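PDB 3DRF: oligopeptide-binding protein oppA from Lactococcus lactis, which captures oligopeptides for uptake as the binding-protein component of the ABC transporter complex OppABCDF, which is essential for growth in milk. Local coordinates for residues K407-D419 with A463-L475. Residues are numbered along the deposited sequence; the frame is centred on the assembly and turned at random.
Sequences KELSLVYAARVGD and ANDWDITDGSWSL
Tyr-413 and Ile-468 face each other on parallel neighbouring strands, 410-414 and 468-474, in the mixed sheet of one lobe of this Venus-flytrap binding protein; the connection runs through helix 422-435, strand 439-442 on the far side of 407-414, and helix 450-458. The tight part is the start of the pairing. Val-412 O accepts from both Asp-467 N and Ile-468 N, while Val-412 N gives an almost straight bond (172°) to Asp-467 OD2, 2.8 Å away, on its anti lone pair. A short acid suits this place: OD2 takes the backbone donor and OD1 forms a salt bridge with Arg-323. Leu-411 lays CD2 against Asp-467 CG and reaches with CD1 to Ile-468 CD1. Ala-414 N bonds to Ile-468 O, and threonine suits its place because Thr-469 OG1 donates to Ala-414 O (2.7 Å) while bonding Trp-453.

Tyr-413 has CG anti to the backbone N (chi1 179°), which brings its CD1 to 3.8 Å from Ile-468 CG2. Tyr-413 OH donates to Asp-470 OD2 at 2.5 Å, on its syn lone pair, with ring and carboxylate planes 88° apart; small Ala-415 CB covers the ring's centre. A phenylalanine here would probably leave Asp-470 OD2 without its hydroxyl donor and the carboxylate freer to turn.

Past Ala-414 the backbones part, and waters join that direct bond: one links Tyr-413 OH to Asp-470 OD1, another Arg-416 N to OD2. Long Arg-416 spans the widening; its NH1 bonds weakly to the bound peptide's backbone, which Ser-472 OG hydrogen-bonds too. Asp-470 O lies over one guanidinium face, toward its rim, 3.3 Å from Arg-416 NE at too poor an angle for a hydrogen bond.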
ATOM      1  N   LYS A 407      27.554  13.223  22.248  1.00 17.55           N
ATOM      2  CA  LYS A 407      26.647  12.207  21.635  1.00 16.86           C
ATOM      3  C   LYS A 407      27.256  11.731  20.297  1.00 15.39           C
ATOM      4  O   LYS A 407      27.516  12.524  19.470  1.00 14.08           O
ATOM      5  CB  LYS A 407      25.254  12.832  21.402  1.00 17.90           C
ATOM      6  CG  LYS A 407      24.207  11.990  20.647  1.00 20.82           C
ATOM      7  CD  LYS A 407      24.019  10.541  21.060  1.00 24.00           C
ATOM      8  CE  LYS A 407      22.769   9.936  20.337  1.00 24.71           C
ATOM      9  NZ  LYS A 407      22.270   8.598  20.867  1.00 25.49           N
ATOM     10  N   GLU A 408      27.492  10.428  20.145  0.50 14.78           N
ATOM     11  CA  GLU A 408      27.981   9.889  18.869  0.50 14.12           C
ATOM     12  C   GLU A 408      26.816   9.732  17.912  0.50 12.74           C
ATOM     13  O   GLU A 408      25.720   9.325  18.307  0.50 12.56           O
ATOM     14  CB  GLU A 408      28.694   8.535  19.034  0.50 14.68           C
ATOM     15  CG  GLU A 408      29.186   7.947  17.698  0.50 15.61           C
ATOM     16  CD  GLU A 408      30.127   6.761  17.853  0.50 16.79           C
ATOM     17  OE1 GLU A 408      29.644   5.633  18.103  0.50 17.72           O
ATOM     18  OE2 GLU A 408      31.352   6.949  17.688  0.50 17.64           O
ATOM     19  N   LEU A 409      27.058  10.065  16.650  1.00 11.43           N
ATOM     20  CA  LEU A 409      26.029   9.984  15.612  1.00 10.46           C
ATOM     21  C   LEU A 409      25.912   8.530  15.133  1.00  9.34           C
ATOM     22  O   LEU A 409      26.478   8.157  14.101  1.00  9.48           O
ATOM     23  CB  LEU A 409      26.343  10.971  14.483  1.00 10.43           C
ATOM     24  CG  LEU A 409      25.300  11.190  13.396  1.00 11.00           C
ATOM     25  CD1 LEU A 409      23.926  11.442  13.981  1.00 12.30           C
ATOM     26  CD2 LEU A 409      25.711  12.363  12.511  1.00 12.51           C
ATOM     27  N   SER A 410      25.204   7.727  15.923  0.50  8.95           N
ATOM     28  CA  SER A 410      25.023   6.301  15.671  0.50  8.67           C
ATOM     29  C   SER A 410      23.528   6.027  15.570  0.50  8.43           C
ATOM     30  O   SER A 410      22.745   6.579  16.342  0.50  8.35           O
ATOM     31  CB  SER A 410      25.638   5.469  16.797  0.50  8.94           C
ATOM     32  OG  SER A 410      27.008   5.800  16.976  0.50 10.18           O
ATOM     33  N   LEU A 411      23.155   5.224  14.590  1.00  7.76           N
ATOM     34  CA  LEU A 411      21.733   4.923  14.294  1.00  7.59           C
ATOM     35  C   LEU A 411      21.553   3.452  13.929  1.00  7.40           C
ATOM     36  O   LEU A 411      22.405   2.822  13.395  1.00  7.91           O
ATOM     37  CB  LEU A 411      21.207   5.805  13.128  1.00  8.12           C
ATOM     38  CG  LEU A 411      21.390   7.325  13.370  1.00  8.01           C
ATOM     39  CD1 LEU A 411      21.134   8.131  12.074  1.00  8.98           C
ATOM     40  CD2 LEU A 411      20.456   7.804  14.427  1.00  9.33           C
ATOM     41  N   VAL A 412      20.345   2.993  14.195  1.00  6.66           N
ATOM     42  CA  VAL A 412      19.937   1.634  13.850  1.00  6.63           C
ATOM     43  C   VAL A 412      19.087   1.643  12.580  1.00  6.34           C
ATOM     44  O   VAL A 412      18.096   2.305  12.514  1.00  6.65           O
ATOM     45  CB  VAL A 412      19.115   1.005  15.022  1.00  7.24           C
ATOM     46  CG1 VAL A 412      18.515  -0.332  14.577  1.00  8.26           C
ATOM     47  CG2 VAL A 412      19.978   0.851  16.308  1.00  9.08           C
ATOM     48  N   TYR A 413      19.492   0.815  11.641  1.00  6.85           N
ATOM     49  CA  TYR A 413      18.825   0.687  10.335  1.00  7.21           C
ATOM     50  C   TYR A 413      18.093  -0.649  10.275  1.00  7.10           C
ATOM     51  O   TYR A 413      18.704  -1.693  10.179  1.00  7.34           O
ATOM     52  CB  TYR A 413      19.883   0.701   9.262  1.00  7.58           C
ATOM     53  CG  TYR A 413      19.461   0.565   7.766  1.00  7.42           C
ATOM     54  CD1 TYR A 413      18.160   0.846   7.303  1.00  7.71           C
ATOM     55  CD2 TYR A 413      20.408   0.185   6.806  1.00  7.47           C
ATOM     56  CE1 TYR A 413      17.856   0.730   5.947  1.00  8.75           C
ATOM     57  CE2 TYR A 413      20.115   0.090   5.508  1.00  8.50           C
ATOM     58  CZ  TYR A 413      18.821   0.359   5.081  1.00  7.83           C
ATOM     59  OH  TYR A 413      18.482   0.277   3.766  1.00  8.62           O
ATOM     60  N   ALA A 414      16.775  -0.574  10.349  1.00  7.03           N
ATOM     61  CA  ALA A 414      15.912  -1.769  10.212  1.00  7.12           C
ATOM     62  C   ALA A 414      15.702  -2.129   8.703  1.00  7.39           C
ATOM     63  O   ALA A 414      14.645  -1.963   8.154  1.00  8.18           O
ATOM     64  CB  ALA A 414      14.540  -1.550  10.919  1.00  7.42           C
ATOM     65  N   ALA A 415      16.760  -2.550   8.044  1.00  7.49           N
ATOM     66  CA  ALA A 415      16.704  -2.985   6.664  1.00  8.16           C
ATOM     67  C   ALA A 415      15.960  -4.326   6.604  1.00  8.29           C
ATOM     68  O   ALA A 415      16.001  -5.138   7.499  1.00  8.25           O
ATOM     69  CB  ALA A 415      18.126  -3.103   6.090  1.00  9.17           C
ATOM     70  N   ARG A 416      15.268  -4.490   5.488  1.00  8.74           N
ATOM     71  CA  ARG A 416      14.404  -5.645   5.256  1.00  9.67           C
ATOM     72  C   ARG A 416      15.042  -6.732   4.374  1.00 10.01           C
ATOM     73  O   ARG A 416      15.869  -6.470   3.560  1.00 10.11           O
ATOM     74  CB  ARG A 416      13.099  -5.171   4.596  1.00 10.74           C
ATOM     75  CG  ARG A 416      12.367  -4.052   5.381  1.00 12.83           C
ATOM     76  CD  ARG A 416      10.946  -3.848   4.877  1.00 16.14           C
ATOM     77  NE  ARG A 416      10.939  -3.422   3.512  1.00 18.86           N
ATOM     78  CZ  ARG A 416       9.843  -3.158   2.848  1.00 21.82           C
ATOM     79  NH1 ARG A 416       8.689  -3.316   3.406  1.00 24.36           N
ATOM     80  NH2 ARG A 416       9.918  -2.831   1.602  1.00 23.42           N
ATOM     81  N   VAL A 417      14.580  -7.959   4.586  1.00  9.77           N
ATOM     82  CA  VAL A 417      14.915  -9.078   3.734  1.00 10.40           C
ATOM     83  C   VAL A 417      14.439  -8.690   2.334  1.00 10.71           C
ATOM     84  O   VAL A 417      13.447  -8.060   2.182  1.00 11.62           O
ATOM     85  CB  VAL A 417      14.154 -10.351   4.254  1.00 10.73           C
ATOM     86  CG1 VAL A 417      14.162 -11.531   3.207  1.00 11.97           C
ATOM     87  CG2 VAL A 417      14.820 -10.815   5.558  1.00 11.77           C
ATOM     88  N   GLY A 418      15.209  -9.091   1.325  1.00 11.52           N
ATOM     89  CA  GLY A 418      14.787  -8.994  -0.063  1.00 12.43           C
ATOM     90  C   GLY A 418      15.362 -10.144  -0.874  1.00 13.10           C
ATOM     91  O   GLY A 418      15.406 -11.263  -0.459  1.00 14.76           O
ATOM     92  N   ASP A 419      15.812  -9.803  -2.072  1.00 13.12           N
ATOM     93  CA  ASP A 419      16.423 -10.762  -3.000  1.00 12.70           C
ATOM     94  C   ASP A 419      17.873 -11.016  -2.619  1.00 12.69           C
ATOM     95  O   ASP A 419      18.332 -10.622  -1.589  1.00 11.64           O
ATOM     96  CB  ASP A 419      16.288 -10.267  -4.473  1.00 13.59           C
ATOM     97  CG  ASP A 419      17.097  -9.002  -4.790  1.00 13.88           C
ATOM     98  OD1 ASP A 419      17.943  -8.609  -4.038  1.00 14.02           O
ATOM     99  OD2 ASP A 419      16.836  -8.405  -5.845  1.00 15.73           O
ATOM    100  N   ALA A 463       7.515   1.448  17.902  1.00  9.74           N
ATOM    101  CA  ALA A 463       8.743   1.027  18.595  1.00 10.14           C
ATOM    102  C   ALA A 463       9.755   2.169  18.659  1.00  9.86           C
ATOM    103  O   ALA A 463       9.774   3.002  17.804  1.00 10.34           O
ATOM    104  CB  ALA A 463       9.347  -0.169  17.881  1.00 10.43           C
ATOM    105  N   ASN A 464      10.606   2.150  19.652  1.00  9.87           N
ATOM    106  CA  ASN A 464      11.555   3.181  19.856  1.00 10.70           C
ATOM    107  C   ASN A 464      12.963   2.719  19.538  1.00 10.01           C
ATOM    108  O   ASN A 464      13.857   3.405  19.806  1.00 12.06           O
ATOM    109  CB  ASN A 464      11.481   3.624  21.336  1.00 11.89           C
ATOM    110  CG  ASN A 464      11.842   5.038  21.532  1.00 15.58           C
ATOM    111  OD1 ASN A 464      11.520   5.875  20.720  1.00 19.35           O
ATOM    112  ND2 ASN A 464      12.541   5.312  22.616  1.00 19.86           N
ATOM    113  N   ASP A 465      13.121   1.553  18.954  1.00  9.05           N
ATOM    114  CA  ASP A 465      14.414   0.840  18.796  1.00  8.97           C
ATOM    115  C   ASP A 465      14.936   0.699  17.364  1.00  8.15           C
ATOM    116  O   ASP A 465      15.711  -0.138  17.050  1.00  8.95           O
ATOM    117  CB  ASP A 465      14.304  -0.535  19.460  1.00  9.26           C
ATOM    118  CG  ASP A 465      13.303  -1.478  18.751  1.00  9.68           C
ATOM    119  OD1 ASP A 465      12.632  -1.058  17.790  1.00  9.29           O
ATOM    120  OD2 ASP A 465      13.209  -2.640  19.169  1.00 10.58           O
ATOM    121  N   TRP A 466      14.397   1.546  16.510  1.00  7.64           N
ATOM    122  CA  TRP A 466      14.915   1.737  15.163  1.00  7.24           C
ATOM    123  C   TRP A 466      14.938   3.244  14.854  1.00  6.35           C
ATOM    124  O   TRP A 466      14.202   4.010  15.395  1.00  6.46           O
ATOM    125  CB  TRP A 466      14.089   0.953  14.113  1.00  7.13           C
ATOM    126  CG  TRP A 466      12.653   1.488  13.989  1.00  7.23           C
ATOM    127  CD1 TRP A 466      11.597   1.162  14.765  1.00  6.84           C
ATOM    128  CD2 TRP A 466      12.167   2.406  12.989  1.00  6.04           C
ATOM    129  NE1 TRP A 466      10.453   1.825  14.322  1.00  6.94           N
ATOM    130  CE2 TRP A 466      10.795   2.601  13.246  1.00  6.69           C
ATOM    131  CE3 TRP A 466      12.762   3.094  11.938  1.00  5.63           C
ATOM    132  CZ2 TRP A 466      10.010   3.467  12.493  1.00  6.69           C
ATOM    133  CZ3 TRP A 466      11.986   3.958  11.203  1.00  6.21           C
ATOM    134  CH2 TRP A 466      10.618   4.119  11.464  1.00  6.55           C
ATOM    135  N   ASP A 467      15.852   3.599  13.957  1.00  6.68           N
ATOM    136  CA  ASP A 467      15.994   4.962  13.485  1.00  6.12           C
ATOM    137  C   ASP A 467      15.677   5.183  12.000  1.00  5.96           C
ATOM    138  O   ASP A 467      15.066   6.166  11.668  1.00  6.27           O
ATOM    139  CB  ASP A 467      17.435   5.462  13.768  1.00  6.29           C
ATOM    140  CG  ASP A 467      17.770   5.424  15.254  1.00  7.15           C
ATOM    141  OD1 ASP A 467      17.080   6.128  15.960  1.00  7.57           O
ATOM    142  OD2 ASP A 467      18.689   4.699  15.626  1.00  8.02           O
ATOM    143  N   ILE A 468      16.156   4.271  11.163  1.00  5.86           N
ATOM    144  CA  ILE A 468      15.978   4.357   9.696  1.00  6.33           C
ATOM    145  C   ILE A 468      15.372   3.024   9.289  1.00  6.33           C
ATOM    146  O   ILE A 468      15.761   1.997   9.763  1.00  6.63           O
ATOM    147  CB  ILE A 468      17.349   4.493   8.984  1.00  6.31           C
ATOM    148  CG1 ILE A 468      18.137   5.738   9.476  1.00  6.39           C
ATOM    149  CG2 ILE A 468      17.186   4.563   7.423  1.00  7.64           C
ATOM    150  CD1 ILE A 468      19.650   5.695   9.015  1.00  8.54           C
ATOM    151  N   THR A 469      14.413   3.051   8.370  1.00  6.38           N
ATOM    152  CA  THR A 469      13.909   1.837   7.721  1.00  6.28           C
ATOM    153  C   THR A 469      13.532   2.215   6.281  1.00  6.49           C
ATOM    154  O   THR A 469      13.495   3.320   5.922  1.00  7.19           O
ATOM    155  CB  THR A 469      12.759   1.158   8.537  1.00  6.83           C
ATOM    156  OG1 THR A 469      12.593  -0.180   8.029  1.00  6.70           O
ATOM    157  CG2 THR A 469      11.441   1.891   8.324  1.00  7.23           C
ATOM    158  N   ASP A 470      13.229   1.182   5.503  1.00  7.15           N
ATOM    159  CA  ASP A 470      12.760   1.298   4.109  1.00  7.45           C
ATOM    160  C   ASP A 470      11.363   0.741   4.030  1.00  8.03           C
ATOM    161  O   ASP A 470      11.115  -0.310   4.545  1.00  9.05           O
ATOM    162  CB  ASP A 470      13.658   0.465   3.182  1.00  8.33           C
ATOM    163  CG  ASP A 470      15.115   0.920   3.214  1.00  8.32           C
ATOM    164  OD1 ASP A 470      15.322   2.128   3.080  1.00  8.96           O
ATOM    165  OD2 ASP A 470      15.975   0.090   3.352  1.00  9.71           O
ATOM    166  N   GLY A 471      10.464   1.507   3.418  1.00  7.79           N
ATOM    167  CA  GLY A 471       9.125   1.026   3.134  1.00  8.41           C
ATOM    168  C   GLY A 471       8.898   1.030   1.619  1.00  8.33           C
ATOM    169  O   GLY A 471       9.592   1.636   0.860  1.00 11.27           O
ATOM    170  N   SER A 472       7.913   0.273   1.198  0.50  8.23           N
ATOM    171  CA  SER A 472       7.479   0.255  -0.204  0.50  8.41           C
ATOM    172  C   SER A 472       5.961   0.165  -0.193  0.50  8.07           C
ATOM    173  O   SER A 472       5.387  -0.490   0.684  0.50  7.99           O
ATOM    174  CB  SER A 472       8.061  -0.941  -0.962  0.50  9.06           C
ATOM    175  OG  SER A 472       9.475  -0.856  -1.084  0.50 11.51           O
ATOM    176  N   TRP A 473       5.316   0.824  -1.156  1.00  7.65           N
ATOM    177  CA  TRP A 473       3.872   0.833  -1.245  1.00  7.65           C
ATOM    178  C   TRP A 473       3.400   0.519  -2.641  1.00  7.63           C
ATOM    179  O   TRP A 473       3.893   1.082  -3.616  1.00  7.97           O
ATOM    180  CB  TRP A 473       3.310   2.214  -0.881  1.00  7.72           C
ATOM    181  CG  TRP A 473       3.569   2.627   0.527  1.00  8.54           C
ATOM    182  CD1 TRP A 473       4.592   3.417   0.985  1.00  9.08           C
ATOM    183  CD2 TRP A 473       2.794   2.269   1.667  1.00  8.29           C
ATOM    184  NE1 TRP A 473       4.490   3.561   2.349  1.00  9.79           N
ATOM    185  CE2 TRP A 473       3.388   2.877   2.791  1.00  8.57           C
ATOM    186  CE3 TRP A 473       1.637   1.506   1.849  1.00  8.20           C
ATOM    187  CZ2 TRP A 473       2.865   2.737   4.083  1.00  9.48           C
ATOM    188  CZ3 TRP A 473       1.124   1.363   3.133  1.00  9.25           C
ATOM    189  CH2 TRP A 473       1.747   1.961   4.227  1.00  9.37           C
ATOM    190  N   SER A 474       2.424  -0.384  -2.729  0.50  7.83           N
ATOM    191  CA  SER A 474       1.548  -0.469  -3.881  0.50  8.46           C
ATOM    192  C   SER A 474       0.440   0.542  -3.607  0.50  8.09           C
ATOM    193  O   SER A 474      -0.476   0.285  -2.823  0.50  8.93           O
ATOM    194  CB  SER A 474       0.990  -1.877  -4.037  0.50  8.99           C
ATOM    195  OG  SER A 474       1.991  -2.763  -4.505  0.50 11.69           O
ATOM    196  N   LEU A 475       0.553   1.684  -4.250  1.00  7.92           N
ATOM    197  CA  LEU A 475      -0.263   2.848  -3.964  1.00  8.53           C
ATOM    198  C   LEU A 475      -1.718   2.699  -4.443  1.00  8.88           C
ATOM    199  O   LEU A 475      -1.995   2.053  -5.394  1.00  9.27           O
ATOM    200  CB  LEU A 475       0.350   4.096  -4.620  1.00  8.75           C
ATOM    201  CG  LEU A 475       1.693   4.576  -4.068  1.00 10.04           C
ATOM    202  CD1 LEU A 475       2.309   5.608  -5.015  1.00 10.66           C
ATOM    203  CD2 LEU A 475       1.571   5.131  -2.664  1.00 10.25           C
TER
HETATM  204  O   HOH W   1      17.852   2.612   2.178  1.00 13.71           O
HETATM  205  O   HOH W   2      15.303  -2.594   3.351  1.00 12.42           O